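PDB 3WG9: redox-sensing transcriptional repressor Rex from Thermoanaerobacter ethanolicus, which probably represses transcription as a DNA-binding homodimer that responds to the cellular balance of NADH and NAD(+). Local coordinates for residues R20-L25 and E69-N74; R36-K41 and S47-D52. All coordinates share one frame; numbering follows the deposited sequence.

Contact 1 (R20-L25 and E69-N74); sequences RYLEEL and EELYNN
The ring of Y72 overlaps the flank of helix 9-27, where its CD1 and CE1 atoms lie close to the backbone and CB of E23 while its hydroxyl reaches the end of that glutamate. E23 CB sits 3.4 Å from Y72 CE1. Y72 OH donates to E23 OE2 at 2.7 Å, and OE2 accepts with its anti lone pair, turned away from OE1. Carboxylate and ring planes stand 67° apart; the carboxylate reaches the phenol end of the ring while the aliphatic part of E23 packs beside CE1. Y72 CG is anti to the backbone N (chi1 176°), which carries the ring across the gap between the helices, and L22 CB comes to the ring edge near its plane, 4.0 Å from Y72 CD1. Beside this pair, L22 and L71 cross at about a right angle: L22 CD1 presses on L71 CG at 3.3 Å and on L71 CD2 at 3.4 Å, both tighter than ordinary van der Waals contact. In the winged-helix domain this pairing lays helix 68-78 against helix 9-27, the segment axes 9.2 Å apart at closest and their directions 141° apart, nearer antiparallel than parallel, with L22 and Y72 facing each other. V68 and L75 extend the apolar seam around L22, F59 packs against L71, and H19 stacks on the Y72 ring. A leucine in place of Y72 would probably leave E23 OE2 without its phenol donor and H19 without its stacking partner. The remaining oxygen of the glutamate, OE1, has a long, weak ion pair with K27. On another side of helix 9-27, R20 makes a salt bridge to D197 of the second subunit.

Contact 2 (R36-K41 and S47-D52); sequences RELSEK and SQIRQD
I49 pushes the end of its longer branch, CD1, against the backbone of helix 35-42, coming within 3.8 Å of S39 CA. With CG1 anti to the carbonyl carbon (chi1 -72°) and CD1 extended beyond it (chi2 171°), the chain is drawn out straight toward the other helix, while CG2 meets L38 CD2 at 4.1 Å. The L38 side chain crosses that of I49 obliquely; its CG, anti to the backbone N, lies 4.0 Å from I49 CD1. The contact is therefore wholly apolar between side chains, and S39 turns its hydroxyl to V44 O in the connecting turn. Helices 35-42 and 46-54 are consecutive helices within the predicted helix-turn-helix region, joined by a short turn, and Y18 and Y21 of helix 9-27 pack on I49 and L38 respectively. Along helix 46-54, Q48 bends at chi2 (59°) and reaches one turn onward, to D52: its NE2 donates to D52 OD1 at 3.0 Å, nearly in its own amide plane but arriving from above the carboxylate plane. D52 OD2 meanwhile takes a salt bridge from R14 and a hydrogen bond with Y18, so both carboxylate oxygens are engaged. On helix 35-42, R36 NH2 bridges to E40 OE1 at 2.8 Å.

Helix 9-27 serves both contacts, a worked case of one helix offering different sides to different partners. While L22 and E23 meet helix 68-78 in contact 1, the neighbouring Y21 turns to contact 2, where its CZ packs 3.4 Å from K41 CG and its CD2 lies 3.6 Å from L38 CD1. The centres of the contacts are about 14 Å apart, and in sequence the helix pair 36-41 and 47-52 falls between the two segments of contact 1. No dinucleotide is bound to this chain, but the E23 side chain is about 9 Å from that of Y102, an NAD(+)-binding residue; E24, on the same segment, belongs to a zinc site, empty in this chain, and packs on D181 of the second subunit.

Contact 1 (R20-L25 and E69-N74)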
loop_
_atom_site.group_PDB
_atom_site.type_symbol
_atom_site.label_atom_id
_atom_site.label_comp_id
_atom_site.label_asym_id
_atom_site.label_seq_id
_atom_site.Cartn_x
_atom_site.Cartn_y
_atom_site.Cartn_z
ATOM N N ARG B 20 -8.706 11.025 -1.138
ATOM C CA ARG B 20 -7.342 11.583 -1.181
ATOM C C ARG B 20 -7.178 12.654 -2.297
ATOM O O ARG B 20 -6.502 13.660 -2.131
ATOM C CB ARG B 20 -6.371 10.405 -1.467
ATOM C CG ARG B 20 -4.844 10.754 -1.401
ATOM C CD ARG B 20 -3.944 9.486 -1.245
ATOM N NE ARG B 20 -4.351 8.356 -2.069
ATOM C CZ ARG B 20 -4.089 8.221 -3.372
ATOM N NH1 ARG B 20 -3.444 9.190 -4.002
ATOM N NH2 ARG B 20 -4.483 7.145 -4.080
ATOM N N TYR B 21 -7.771 12.415 -3.454
ATOM C CA TYR B 21 -7.721 13.374 -4.541
ATOM C C TYR B 21 -8.511 14.666 -4.224
ATOM O O TYR B 21 -7.970 15.755 -4.441
ATOM C CB TYR B 21 -8.145 12.773 -5.879
ATOM C CG TYR B 21 -8.091 13.770 -7.011
ATOM C CD1 TYR B 21 -6.910 14.467 -7.283
ATOM C CD2 TYR B 21 -9.205 14.032 -7.802
ATOM C CE1 TYR B 21 -6.825 15.404 -8.289
ATOM C CE2 TYR B 21 -9.127 14.981 -8.844
ATOM C CZ TYR B 21 -7.927 15.657 -9.076
ATOM O OH TYR B 21 -7.795 16.586 -10.088
ATOM N N LEU B 22 -9.729 14.540 -3.688
ATOM C CA LEU B 22 -10.529 15.655 -3.162
ATOM C C LEU B 22 -9.864 16.465 -2.040
ATOM O O LEU B 22 -10.060 17.691 -1.927
ATOM C CB LEU B 22 -11.880 15.146 -2.666
ATOM C CG LEU B 22 -12.828 14.930 -3.860
ATOM C CD1 LEU B 22 -13.894 13.904 -3.531
ATOM C CD2 LEU B 22 -13.452 16.238 -4.321
ATOM N N GLU B 23 -9.143 15.773 -1.159
ATOM C CA GLU B 23 -8.377 16.438 -0.122
ATOM C C GLU B 23 -7.359 17.415 -0.726
ATOM O O GLU B 23 -7.226 18.554 -0.276
ATOM C CB GLU B 23 -7.711 15.386 0.787
ATOM C CG GLU B 23 -7.081 15.956 2.029
ATOM C CD GLU B 23 -6.605 14.823 2.956
ATOM O OE1 GLU B 23 -5.407 14.480 2.905
ATOM O OE2 GLU B 23 -7.430 14.222 3.662
ATOM N N GLU B 24 -6.680 16.997 -1.786
ATOM C CA GLU B 24 -5.680 17.818 -2.438
ATOM C C GLU B 24 -6.320 19.048 -3.084
ATOM O O GLU B 24 -5.824 20.157 -2.913
ATOM C CB GLU B 24 -4.927 16.973 -3.450
ATOM C CG GLU B 24 -3.895 17.695 -4.335
ATOM C CD GLU B 24 -3.297 16.733 -5.366
ATOM O OE1 GLU B 24 -3.264 17.050 -6.580
ATOM O OE2 GLU B 24 -2.919 15.611 -4.960
ATOM N N LEU B 25 -7.453 18.857 -3.753
ATOM C CA LEU B 25 -8.233 19.954 -4.328
ATOM C C LEU B 25 -8.763 20.893 -3.247
ATOM O O LEU B 25 -8.767 22.111 -3.418
ATOM C CB LEU B 25 -9.407 19.411 -5.169
ATOM C CG LEU B 25 -9.256 18.488 -6.387
ATOM C CD1 LEU B 25 -10.629 18.029 -6.858
ATOM C CD2 LEU B 25 -8.493 19.117 -7.555
ATOM N N GLU B 69 -15.742 20.464 -1.411
ATOM C CA GLU B 69 -15.760 20.367 0.040
ATOM C C GLU B 69 -16.857 19.410 0.487
ATOM O O GLU B 69 -16.692 18.676 1.463
ATOM C CB GLU B 69 -15.954 21.740 0.702
ATOM C CG GLU B 69 -15.883 21.717 2.241
ATOM C CD GLU B 69 -16.071 23.123 2.827
ATOM O OE1 GLU B 69 -15.383 24.056 2.340
ATOM O OE2 GLU B 69 -16.952 23.326 3.707
ATOM N N GLU B 70 -18.000 19.434 -0.197
ATOM C CA GLU B 70 -19.128 18.600 0.236
ATOM C C GLU B 70 -18.888 17.131 -0.122
ATOM O O GLU B 70 -19.291 16.236 0.622
ATOM C CB GLU B 70 -20.439 19.070 -0.415
ATOM C CG GLU B 70 -20.838 20.458 0.062
ATOM C CD GLU B 70 -22.263 20.864 -0.333
ATOM O OE1 GLU B 70 -22.693 20.523 -1.458
ATOM O OE2 GLU B 70 -22.939 21.530 0.500
ATOM N N LEU B 71 -18.297 16.898 -1.287
ATOM C CA LEU B 71 -18.007 15.522 -1.693
ATOM C C LEU B 71 -16.949 14.994 -0.731
ATOM O O LEU B 71 -17.078 13.869 -0.185
ATOM C CB LEU B 71 -17.612 15.421 -3.162
ATOM C CG LEU B 71 -17.140 14.062 -3.709
ATOM C CD1 LEU B 71 -18.091 12.941 -3.298
ATOM C CD2 LEU B 71 -16.862 14.091 -5.185
ATOM N N TYR B 72 -15.925 15.810 -0.513
ATOM C CA TYR B 72 -14.880 15.421 0.427
ATOM C C TYR B 72 -15.453 15.049 1.793
ATOM O O TYR B 72 -15.105 13.996 2.363
ATOM C CB TYR B 72 -13.820 16.518 0.576
ATOM C CG TYR B 72 -12.789 16.173 1.606
ATOM C CD1 TYR B 72 -11.764 15.264 1.292
ATOM C CD2 TYR B 72 -12.850 16.706 2.902
ATOM C CE1 TYR B 72 -10.804 14.922 2.234
ATOM C CE2 TYR B 72 -11.875 16.346 3.869
ATOM C CZ TYR B 72 -10.857 15.474 3.496
ATOM O OH TYR B 72 -9.875 15.080 4.382
ATOM N N ASN B 73 -16.314 15.910 2.342
ATOM C CA ASN B 73 -16.885 15.635 3.654
ATOM C C ASN B 73 -17.771 14.389 3.660
ATOM O O ASN B 73 -17.773 13.639 4.643
ATOM C CB ASN B 73 -17.634 16.857 4.238
ATOM C CG ASN B 73 -16.696 17.997 4.612
ATOM O OD1 ASN B 73 -15.527 17.792 4.912
ATOM N ND2 ASN B 73 -17.216 19.214 4.591
ATOM N N ASN B 74 -18.503 14.163 2.577
ATOM C CA ASN B 74 -19.294 12.939 2.388
ATOM C C ASN B 74 -18.366 11.704 2.429
ATOM O O ASN B 74 -18.630 10.760 3.166
ATOM C CB ASN B 74 -20.039 13.000 1.038
ATOM C CG ASN B 74 -20.980 11.794 0.773
ATOM O OD1 ASN B 74 -21.654 11.282 1.662
ATOM N ND2 ASN B 74 -21.050 11.379 -0.496
#

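Contact 2 (R36-K41 and S47-D52)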
loop_
_atom_site.group_PDB
_atom_site.type_symbol
_atom_site.label_atom_id
_atom_site.label_comp_id
_atom_site.label_asym_id
_atom_site.label_seq_id
_atom_site.Cartn_x
_atom_site.Cartn_y
_atom_site.Cartn_z
ATOM N N ARG B 36 -16.103 14.748 -15.728
ATOM C CA ARG B 36 -15.083 14.259 -16.632
ATOM C C ARG B 36 -13.670 14.474 -16.027
ATOM O O ARG B 36 -12.822 13.602 -16.146
ATOM C CB ARG B 36 -15.212 14.841 -18.041
ATOM C CG ARG B 36 -14.873 16.293 -18.150
ATOM C CD ARG B 36 -14.679 16.703 -19.598
ATOM N NE ARG B 36 -13.898 15.718 -20.342
ATOM C CZ ARG B 36 -13.303 15.952 -21.506
ATOM N NH1 ARG B 36 -13.387 17.149 -22.086
ATOM N NH2 ARG B 36 -12.618 14.981 -22.102
ATOM N N GLU B 37 -13.471 15.576 -15.311
ATOM C CA GLU B 37 -12.158 15.893 -14.701
ATOM C C GLU B 37 -11.828 14.841 -13.633
ATOM O O GLU B 37 -10.710 14.302 -13.544
ATOM C CB GLU B 37 -12.179 17.282 -14.046
ATOM C CG GLU B 37 -12.567 18.441 -14.977
ATOM C CD GLU B 37 -12.502 19.848 -14.324
ATOM O OE1 GLU B 37 -11.614 20.627 -14.729
ATOM O OE2 GLU B 37 -13.333 20.197 -13.443
ATOM N N LEU B 38 -12.828 14.565 -12.814
ATOM C CA LEU B 38 -12.701 13.544 -11.804
ATOM C C LEU B 38 -12.402 12.182 -12.400
ATOM O O LEU B 38 -11.464 11.515 -11.987
ATOM C CB LEU B 38 -13.902 13.506 -10.872
ATOM C CG LEU B 38 -13.764 12.589 -9.667
ATOM C CD1 LEU B 38 -12.556 13.010 -8.728
ATOM C CD2 LEU B 38 -15.079 12.519 -8.870
ATOM N N SER B 39 -13.195 11.780 -13.380
ATOM C CA SER B 39 -12.993 10.504 -14.063
ATOM C C SER B 39 -11.588 10.414 -14.661
ATOM O O SER B 39 -10.891 9.412 -14.501
ATOM C CB SER B 39 -14.031 10.351 -15.190
ATOM O OG SER B 39 -13.695 9.282 -16.045
ATOM N N GLU B 40 -11.185 11.455 -15.381
ATOM C CA GLU B 40 -9.854 11.450 -16.020
ATOM C C GLU B 40 -8.756 11.246 -14.974
ATOM O O GLU B 40 -7.877 10.442 -15.161
ATOM C CB GLU B 40 -9.613 12.718 -16.831
ATOM C CG GLU B 40 -10.372 12.641 -18.153
ATOM C CD GLU B 40 -10.381 13.943 -18.966
ATOM O OE1 GLU B 40 -10.927 13.903 -20.097
ATOM O OE2 GLU B 40 -9.892 15.000 -18.482
ATOM N N LYS B 41 -8.869 11.923 -13.845
ATOM C CA LYS B 41 -7.878 11.798 -12.788
ATOM C C LYS B 41 -7.851 10.385 -12.176
ATOM O O LYS B 41 -6.787 9.810 -11.963
ATOM C CB LYS B 41 -8.119 12.838 -11.707
ATOM C CG LYS B 41 -7.116 12.699 -10.569
ATOM C CD LYS B 41 -5.731 13.369 -10.845
ATOM C CE LYS B 41 -4.681 12.739 -9.879
ATOM N NZ LYS B 41 -3.529 13.634 -9.550
ATOM N N SER B 47 -19.520 7.305 -15.041
ATOM C CA SER B 47 -20.750 6.573 -14.629
ATOM C C SER B 47 -20.451 5.646 -13.437
ATOM O O SER B 47 -21.270 5.521 -12.528
ATOM C CB SER B 47 -21.372 5.840 -15.801
ATOM O OG SER B 47 -20.495 4.864 -16.346
ATOM N N GLN B 48 -19.291 4.979 -13.446
ATOM C CA GLN B 48 -18.929 4.114 -12.304
ATOM C C GLN B 48 -18.771 4.999 -11.065
ATOM O O GLN B 48 -19.123 4.602 -9.956
ATOM C CB GLN B 48 -17.631 3.338 -12.579
ATOM C CG GLN B 48 -17.300 2.269 -11.496
ATOM C CD GLN B 48 -18.395 1.255 -11.357
ATOM O OE1 GLN B 48 -18.645 0.523 -12.276
ATOM N NE2 GLN B 48 -19.084 1.229 -10.227
ATOM N N ILE B 49 -18.225 6.193 -11.228
ATOM C CA ILE B 49 -18.022 7.024 -10.037
ATOM C C ILE B 49 -19.393 7.421 -9.487
ATOM O O ILE B 49 -19.610 7.400 -8.272
ATOM C CB ILE B 49 -17.268 8.289 -10.356
ATOM C CG1 ILE B 49 -15.790 7.939 -10.650
ATOM C CG2 ILE B 49 -17.408 9.212 -9.188
ATOM C CD1 ILE B 49 -15.004 9.147 -11.202
ATOM N N ARG B 50 -20.330 7.756 -10.377
ATOM C CA ARG B 50 -21.688 8.100 -9.895
ATOM C C ARG B 50 -22.291 6.893 -9.155
ATOM O O ARG B 50 -22.871 7.016 -8.072
ATOM C CB ARG B 50 -22.601 8.445 -11.083
ATOM C CG ARG B 50 -22.228 9.710 -11.777
ATOM C CD ARG B 50 -23.362 10.069 -12.814
ATOM N NE ARG B 50 -22.837 11.178 -13.580
ATOM C CZ ARG B 50 -22.206 11.081 -14.736
ATOM N NH1 ARG B 50 -22.237 9.941 -15.410
ATOM N NH2 ARG B 50 -21.627 12.174 -15.230
ATOM N N GLN B 51 -22.127 5.715 -9.729
ATOM C CA GLN B 51 -22.639 4.518 -9.115
ATOM C C GLN B 51 -21.998 4.204 -7.734
ATOM O O GLN B 51 -22.698 3.779 -6.774
ATOM C CB GLN B 51 -22.351 3.356 -10.038
ATOM C CG GLN B 51 -23.126 2.067 -9.618
ATOM C CD GLN B 51 -23.086 0.969 -10.704
ATOM O OE1 GLN B 51 -22.212 0.107 -10.706
ATOM N NE2 GLN B 51 -24.016 1.037 -11.648
ATOM N N ASP B 52 -20.698 4.467 -7.637
ATOM C CA ASP B 52 -19.981 4.253 -6.360
ATOM C C ASP B 52 -20.569 5.130 -5.258
ATOM O O ASP B 52 -20.848 4.641 -4.179
ATOM C CB ASP B 52 -18.489 4.567 -6.474
ATOM C CG ASP B 52 -17.721 3.519 -7.297
ATOM O OD1 ASP B 52 -18.256 2.406 -7.561
ATOM O OD2 ASP B 52 -16.529 3.764 -7.614
#